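Activated BY transcription factor SSRB (Salmonella enterica, PDB 2WNW) belongs to glycosyl hydrolase family 30, in which a TIM-barrel domain is joined to a beta-sandwich domain. Local coordinates at residues D104-A107 against D108-G112; Y208-E211 against E212-F216. All blocks are in the same frame, centred on the assembly; numbering follows the deposited sequence.

Interactions 1 and 2 are two serine-capped helix starts that differ in burial. Both sit in the TIM-barrel domain, on different elements: residues 104-112 span the short helix 106-110, which lies between barrel strand 85-90 and helix 117-122, whereas residues 208-216 open helix 210-227, the long helix that follows strand 190-192. Their centres are about 25 Å apart and their nearest atoms about 12 Å. Interaction 1 is a surface contact in which no touching residue is buried, and a single serine hydroxyl caps the helix. Interaction 2 is partly buried against neighbouring helices; there a glutamate returns the serine's bond and also pairs with K161, outside the two segments.

Interaction 1: D104-A107 against D108-G112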
ATOM      1  N   ASP A 104      26.110  11.157  38.274  1.00 26.88           N
ATOM      2  CA  ASP A 104      26.320   9.760  38.645  1.00 28.41           C
ATOM      3  C   ASP A 104      25.909   9.288  40.032  1.00 27.49           C
ATOM      4  O   ASP A 104      25.932   8.086  40.302  1.00 26.82           O
ATOM      5  CB  ASP A 104      27.785   9.399  38.416  1.00 33.57           C
ATOM      6  CG  ASP A 104      28.199   9.568  36.970  1.00 38.85           C
ATOM      7  OD1 ASP A 104      27.640   8.855  36.108  1.00 41.60           O
ATOM      8  OD2 ASP A 104      29.074  10.419  36.699  1.00 42.60           O
ATOM      9  N   SER A 105      25.541  10.210  40.914  1.00 25.10           N
ATOM     10  CA  SER A 105      25.124   9.818  42.253  1.00 23.17           C
ATOM     11  C   SER A 105      24.041  10.747  42.765  1.00 22.69           C
ATOM     12  O   SER A 105      23.898  11.870  42.281  1.00 22.46           O
ATOM     13  CB  SER A 105      26.308   9.853  43.222  1.00 23.69           C
ATOM     14  OG  SER A 105      26.731  11.185  43.464  1.00 21.23           O
ATOM     15  N   SER A 106      23.286  10.278  43.751  1.00 23.08           N
ATOM     16  CA  SER A 106      22.222  11.078  44.340  1.00 24.75           C
ATOM     17  C   SER A 106      22.830  12.308  45.008  1.00 26.23           C
ATOM     18  O   SER A 106      22.224  13.381  45.025  1.00 26.31           O
ATOM     19  CB  SER A 106      21.457  10.254  45.376  1.00 24.40           C
ATOM     20  OG  SER A 106      22.339   9.760  46.369  1.00 27.43           O
ATOM     21  N   ALA A 107      24.035  12.150  45.550  1.00 25.77           N
ATOM     22  CA  ALA A 107      24.712  13.257  46.215  1.00 28.00           C
ATOM     23  C   ALA A 107      25.015  14.378  45.225  1.00 27.38           C
ATOM     24  O   ALA A 107      24.715  15.541  45.490  1.00 28.23           O
ATOM     25  CB  ALA A 107      25.996  12.771  46.871  1.00 27.91           C
ATOM     26  N   ASP A 108      25.607  14.032  44.086  1.00 26.26           N
ATOM     27  CA  ASP A 108      25.925  15.038  43.079  1.00 26.77           C
ATOM     28  C   ASP A 108      24.638  15.683  42.578  1.00 25.74           C
ATOM     29  O   ASP A 108      24.602  16.882  42.297  1.00 24.50           O
ATOM     30  CB  ASP A 108      26.694  14.418  41.904  1.00 28.08           C
ATOM     31  CG  ASP A 108      28.087  13.952  42.295  1.00 31.36           C
ATOM     32  OD1 ASP A 108      28.610  14.435  43.320  1.00 32.52           O
ATOM     33  OD2 ASP A 108      28.670  13.116  41.575  1.00 32.44           O
ATOM     34  N   LEU A 109      23.581  14.882  42.466  1.00 24.51           N
ATOM     35  CA  LEU A 109      22.291  15.389  42.013  1.00 25.06           C
ATOM     36  C   LEU A 109      21.802  16.446  42.999  1.00 26.28           C
ATOM     37  O   LEU A 109      21.454  17.560  42.615  1.00 26.18           O
ATOM     38  CB  LEU A 109      21.264  14.256  41.937  1.00 25.37           C
ATOM     39  CG  LEU A 109      19.829  14.693  41.623  1.00 26.31           C
ATOM     40  CD1 LEU A 109      19.773  15.289  40.226  1.00 27.47           C
ATOM     41  CD2 LEU A 109      18.885  13.507  41.735  1.00 27.54           C
ATOM     42  N   GLN A 110      21.779  16.078  44.275  1.00 27.18           N
ATOM     43  CA  GLN A 110      21.336  16.982  45.331  1.00 29.71           C
ATOM     44  C   GLN A 110      22.141  18.279  45.374  1.00 28.80           C
ATOM     45  O   GLN A 110      21.597  19.347  45.656  1.00 29.65           O
ATOM     46  CB  GLN A 110      21.426  16.275  46.685  1.00 33.31           C
ATOM     47  CG  GLN A 110      20.313  15.264  46.919  1.00 40.01           C
ATOM     48  CD  GLN A 110      20.640  14.276  48.020  1.00 43.02           C
ATOM     49  OE1 GLN A 110      21.152  14.649  49.076  1.00 44.92           O
ATOM     50  NE2 GLN A 110      20.336  13.003  47.783  1.00 45.32           N
ATOM     51  N   GLN A 111      23.432  18.181  45.082  1.00 27.51           N
ATOM     52  CA  GLN A 111      24.314  19.340  45.104  1.00 28.49           C
ATOM     53  C   GLN A 111      24.357  20.064  43.762  1.00 27.62           C
ATOM     54  O   GLN A 111      25.130  21.004  43.580  1.00 26.41           O
ATOM     55  CB  GLN A 111      25.713  18.897  45.528  1.00 30.41           C
ATOM     56  CG  GLN A 111      25.691  18.118  46.838  1.00 35.60           C
ATOM     57  CD  GLN A 111      27.027  17.497  47.199  1.00 38.26           C
ATOM     58  OE1 GLN A 111      27.100  16.633  48.074  1.00 40.12           O
ATOM     59  NE2 GLN A 111      28.089  17.935  46.534  1.00 39.69           N
ATOM     60  N   GLY A 112      23.521  19.612  42.831  1.00 26.81           N
ATOM     61  CA  GLY A 112      23.443  20.230  41.518  1.00 26.97           C
ATOM     62  C   GLY A 112      24.694  20.143  40.669  1.00 27.72           C
ATOM     63  O   GLY A 112      24.941  21.017  39.841  1.00 28.02           O
TER
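The hydroxyl of S105 and the side chain of D108 lean over the same end of helix 106-110. With chi1 at 69°, S105 OG lies between its own backbone N and carbonyl carbon, a torsion that turns it along the chain to accept from D108 N at 3.1 Å, in a nearly straight bond of 168°. The D108 carboxylate lies on the same side of that amide as the hydroxyl: its CG is beside the backbone N and comes within 3.3 Å of S105 OG. Its OD1 is taken up by a salt bridge to R113, just past the far end of the helix. S105 is thus a classic N-cap, and its carbonyl serves the first turn too, since S105 O accepts from L109 N at 3.0 Å. The whole element is a brief excursion of the TIM-barrel domain between the second barrel strand and helix 117-122, and it closes as formally as it opens: G112, with positive phi, completes a Schellman motif and donates from its N to L109 O at 2.9 Å. Between the two caps, side chains lie against carbonyl oxygens of the preceding turn. Q110 N bonds S106 O at 2.8 Å, while the aliphatic part of the Q110 side chain folds over the same oxygen, with CG 3.3 Å from S106 O, which places the end amide alongside S106 CB. Q111 repeats the pattern one residue on, its CG lying 3.1 Å from A107 O. L109 takes a different course, CG anti to its backbone N (chi1 173°), and packs on V103 and M150, while S106 touches F149.

Interaction 2: Y208-E211 against E212-F216; sequences YSVE and EETAF
E212 reaches back across the first turn of helix 210-227 to S209, and every carbon of its side chain beyond CA passes that serine's hydroxyl. CB lies 3.4 Å from S209 OG. CG, set beside the backbone N by a chi1 of -72°, is nearer still, 3.2 Å from S209 OG. From there the chain runs extended, carrying CD past the hydroxyl, 3.3 Å from S209 OG, until OE2 arrives over S209 N and accepts from it at 2.9 Å, the N-H pointing almost straight at the oxygen (163°) but from above the carboxylate plane, 42° out of it. The other oxygen, OE1, stays 3.9 Å from S209 OG. The serine reciprocates: S209 OG accepts from E212 N at 3.1 Å. These paired bonds are a capping box, here starting the helix that follows the fourth barrel strand. Next door, Y208 lays its CB against E213 CB at 4.0 Å, and E213 sends its buried carboxylate inward to W248 and the backbone of W238. E212 OE2 also forms a salt bridge with K161. With a lysine and a backbone N-H on OE2, close to the start of the helix, the E212 carboxylate probably stays charged.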
ATOM      1  N   TYR A 208       9.411   1.455  29.846  1.00 19.65           N
ATOM      2  CA  TYR A 208       8.290   2.294  30.262  1.00 19.69           C
ATOM      3  C   TYR A 208       7.038   1.649  29.689  1.00 19.84           C
ATOM      4  O   TYR A 208       7.049   1.185  28.548  1.00 19.81           O
ATOM      5  CB  TYR A 208       8.358   3.697  29.656  1.00 19.26           C
ATOM      6  CG  TYR A 208       9.412   4.636  30.181  1.00 18.78           C
ATOM      7  CD1 TYR A 208       9.085   5.646  31.089  1.00 19.27           C
ATOM      8  CD2 TYR A 208      10.717   4.585  29.693  1.00 19.53           C
ATOM      9  CE1 TYR A 208      10.035   6.593  31.485  1.00 18.73           C
ATOM     10  CE2 TYR A 208      11.669   5.518  30.082  1.00 18.32           C
ATOM     11  CZ  TYR A 208      11.320   6.521  30.972  1.00 18.47           C
ATOM     12  OH  TYR A 208      12.261   7.466  31.317  1.00 18.09           O
ATOM     13  N   SER A 209       5.963   1.617  30.467  1.00 18.20           N
ATOM     14  CA  SER A 209       4.702   1.089  29.963  1.00 18.67           C
ATOM     15  C   SER A 209       4.166   2.296  29.195  1.00 17.40           C
ATOM     16  O   SER A 209       4.697   3.395  29.344  1.00 15.87           O
ATOM     17  CB  SER A 209       3.753   0.760  31.112  1.00 18.64           C
ATOM     18  OG  SER A 209       3.435   1.939  31.833  1.00 18.17           O
ATOM     19  N   VAL A 210       3.133   2.116  28.380  1.00 17.81           N
ATOM     20  CA  VAL A 210       2.600   3.254  27.629  1.00 18.02           C
ATOM     21  C   VAL A 210       2.069   4.331  28.585  1.00 18.79           C
ATOM     22  O   VAL A 210       2.188   5.530  28.314  1.00 16.87           O
ATOM     23  CB  VAL A 210       1.487   2.807  26.636  1.00 17.37           C
ATOM     24  CG1 VAL A 210       0.310   2.228  27.383  1.00 18.03           C
ATOM     25  CG2 VAL A 210       1.055   3.985  25.776  1.00 18.82           C
ATOM     26  N   GLU A 211       1.504   3.902  29.710  1.00 17.53           N
ATOM     27  CA  GLU A 211       0.989   4.842  30.708  1.00 19.74           C
ATOM     28  C   GLU A 211       2.142   5.673  31.287  1.00 18.75           C
ATOM     29  O   GLU A 211       2.020   6.885  31.469  1.00 18.57           O
ATOM     30  CB  GLU A 211       0.302   4.093  31.857  1.00 23.31           C
ATOM     31  CG  GLU A 211      -1.000   3.370  31.512  1.00 28.76           C
ATOM     32  CD  GLU A 211      -0.795   2.103  30.693  1.00 31.99           C
ATOM     33  OE1 GLU A 211       0.285   1.478  30.796  1.00 30.44           O
ATOM     34  OE2 GLU A 211      -1.732   1.724  29.960  1.00 34.61           O
ATOM     35  N   GLU A 212       3.257   5.008  31.579  1.00 18.38           N
ATOM     36  CA  GLU A 212       4.431   5.672  32.146  1.00 18.41           C
ATOM     37  C   GLU A 212       5.111   6.616  31.169  1.00 18.31           C
ATOM     38  O   GLU A 212       5.499   7.730  31.534  1.00 16.79           O
ATOM     39  CB  GLU A 212       5.434   4.624  32.632  1.00 19.18           C
ATOM     40  CG  GLU A 212       4.979   3.897  33.883  1.00 21.22           C
ATOM     41  CD  GLU A 212       5.722   2.599  34.112  1.00 24.71           C
ATOM     42  OE1 GLU A 212       5.507   1.975  35.176  1.00 25.30           O
ATOM     43  OE2 GLU A 212       6.511   2.198  33.229  1.00 23.97           O
ATOM     44  N   GLU A 213       5.264   6.169  29.929  1.00 17.37           N
ATOM     45  CA  GLU A 213       5.908   6.990  28.914  1.00 17.94           C
ATOM     46  C   GLU A 213       5.116   8.270  28.667  1.00 17.64           C
ATOM     47  O   GLU A 213       5.681   9.367  28.652  1.00 16.50           O
ATOM     48  CB  GLU A 213       6.038   6.209  27.601  1.00 16.84           C
ATOM     49  CG  GLU A 213       6.703   7.001  26.481  1.00 17.19           C
ATOM     50  CD  GLU A 213       6.380   6.436  25.107  1.00 18.06           C
ATOM     51  OE1 GLU A 213       5.206   6.062  24.892  1.00 17.43           O
ATOM     52  OE2 GLU A 213       7.285   6.379  24.247  1.00 18.38           O
ATOM     53  N   THR A 214       3.806   8.137  28.474  1.00 17.53           N
ATOM     54  CA  THR A 214       2.981   9.306  28.214  1.00 18.29           C
ATOM     55  C   THR A 214       2.893  10.220  29.434  1.00 18.12           C
ATOM     56  O   THR A 214       2.851  11.437  29.292  1.00 18.61           O
ATOM     57  CB  THR A 214       1.556   8.912  27.742  1.00 17.31           C
ATOM     58  OG1 THR A 214       0.947   8.040  28.701  1.00 19.01           O
ATOM     59  CG2 THR A 214       1.622   8.206  26.388  1.00 18.12           C
ATOM     60  N   ALA A 215       2.875   9.642  30.631  1.00 18.80           N
ATOM     61  CA  ALA A 215       2.814  10.464  31.838  1.00 20.07           C
ATOM     62  C   ALA A 215       4.094  11.293  31.942  1.00 19.38           C
ATOM     63  O   ALA A 215       4.059  12.464  32.323  1.00 20.50           O
ATOM     64  CB  ALA A 215       2.655   9.585  33.080  1.00 19.84           C
ATOM     65  N   PHE A 216       5.226  10.691  31.589  1.00 18.92           N
ATOM     66  CA  PHE A 216       6.492  11.405  31.660  1.00 18.96           C
ATOM     67  C   PHE A 216       6.491  12.573  30.685  1.00 18.72           C
ATOM     68  O   PHE A 216       6.967  13.660  31.003  1.00 19.51           O
ATOM     69  CB  PHE A 216       7.665  10.476  31.335  1.00 17.71           C
ATOM     70  CG  PHE A 216       9.010  11.101  31.579  1.00 17.69           C
ATOM     71  CD1 PHE A 216       9.500  11.245  32.873  1.00 14.25           C
ATOM     72  CD2 PHE A 216       9.766  11.588  30.520  1.00 16.82           C
ATOM     73  CE1 PHE A 216      10.727  11.870  33.108  1.00 15.88           C
ATOM     74  CE2 PHE A 216      10.990  12.215  30.746  1.00 18.37           C
ATOM     75  CZ  PHE A 216      11.470  12.356  32.042  1.00 15.98           C
TER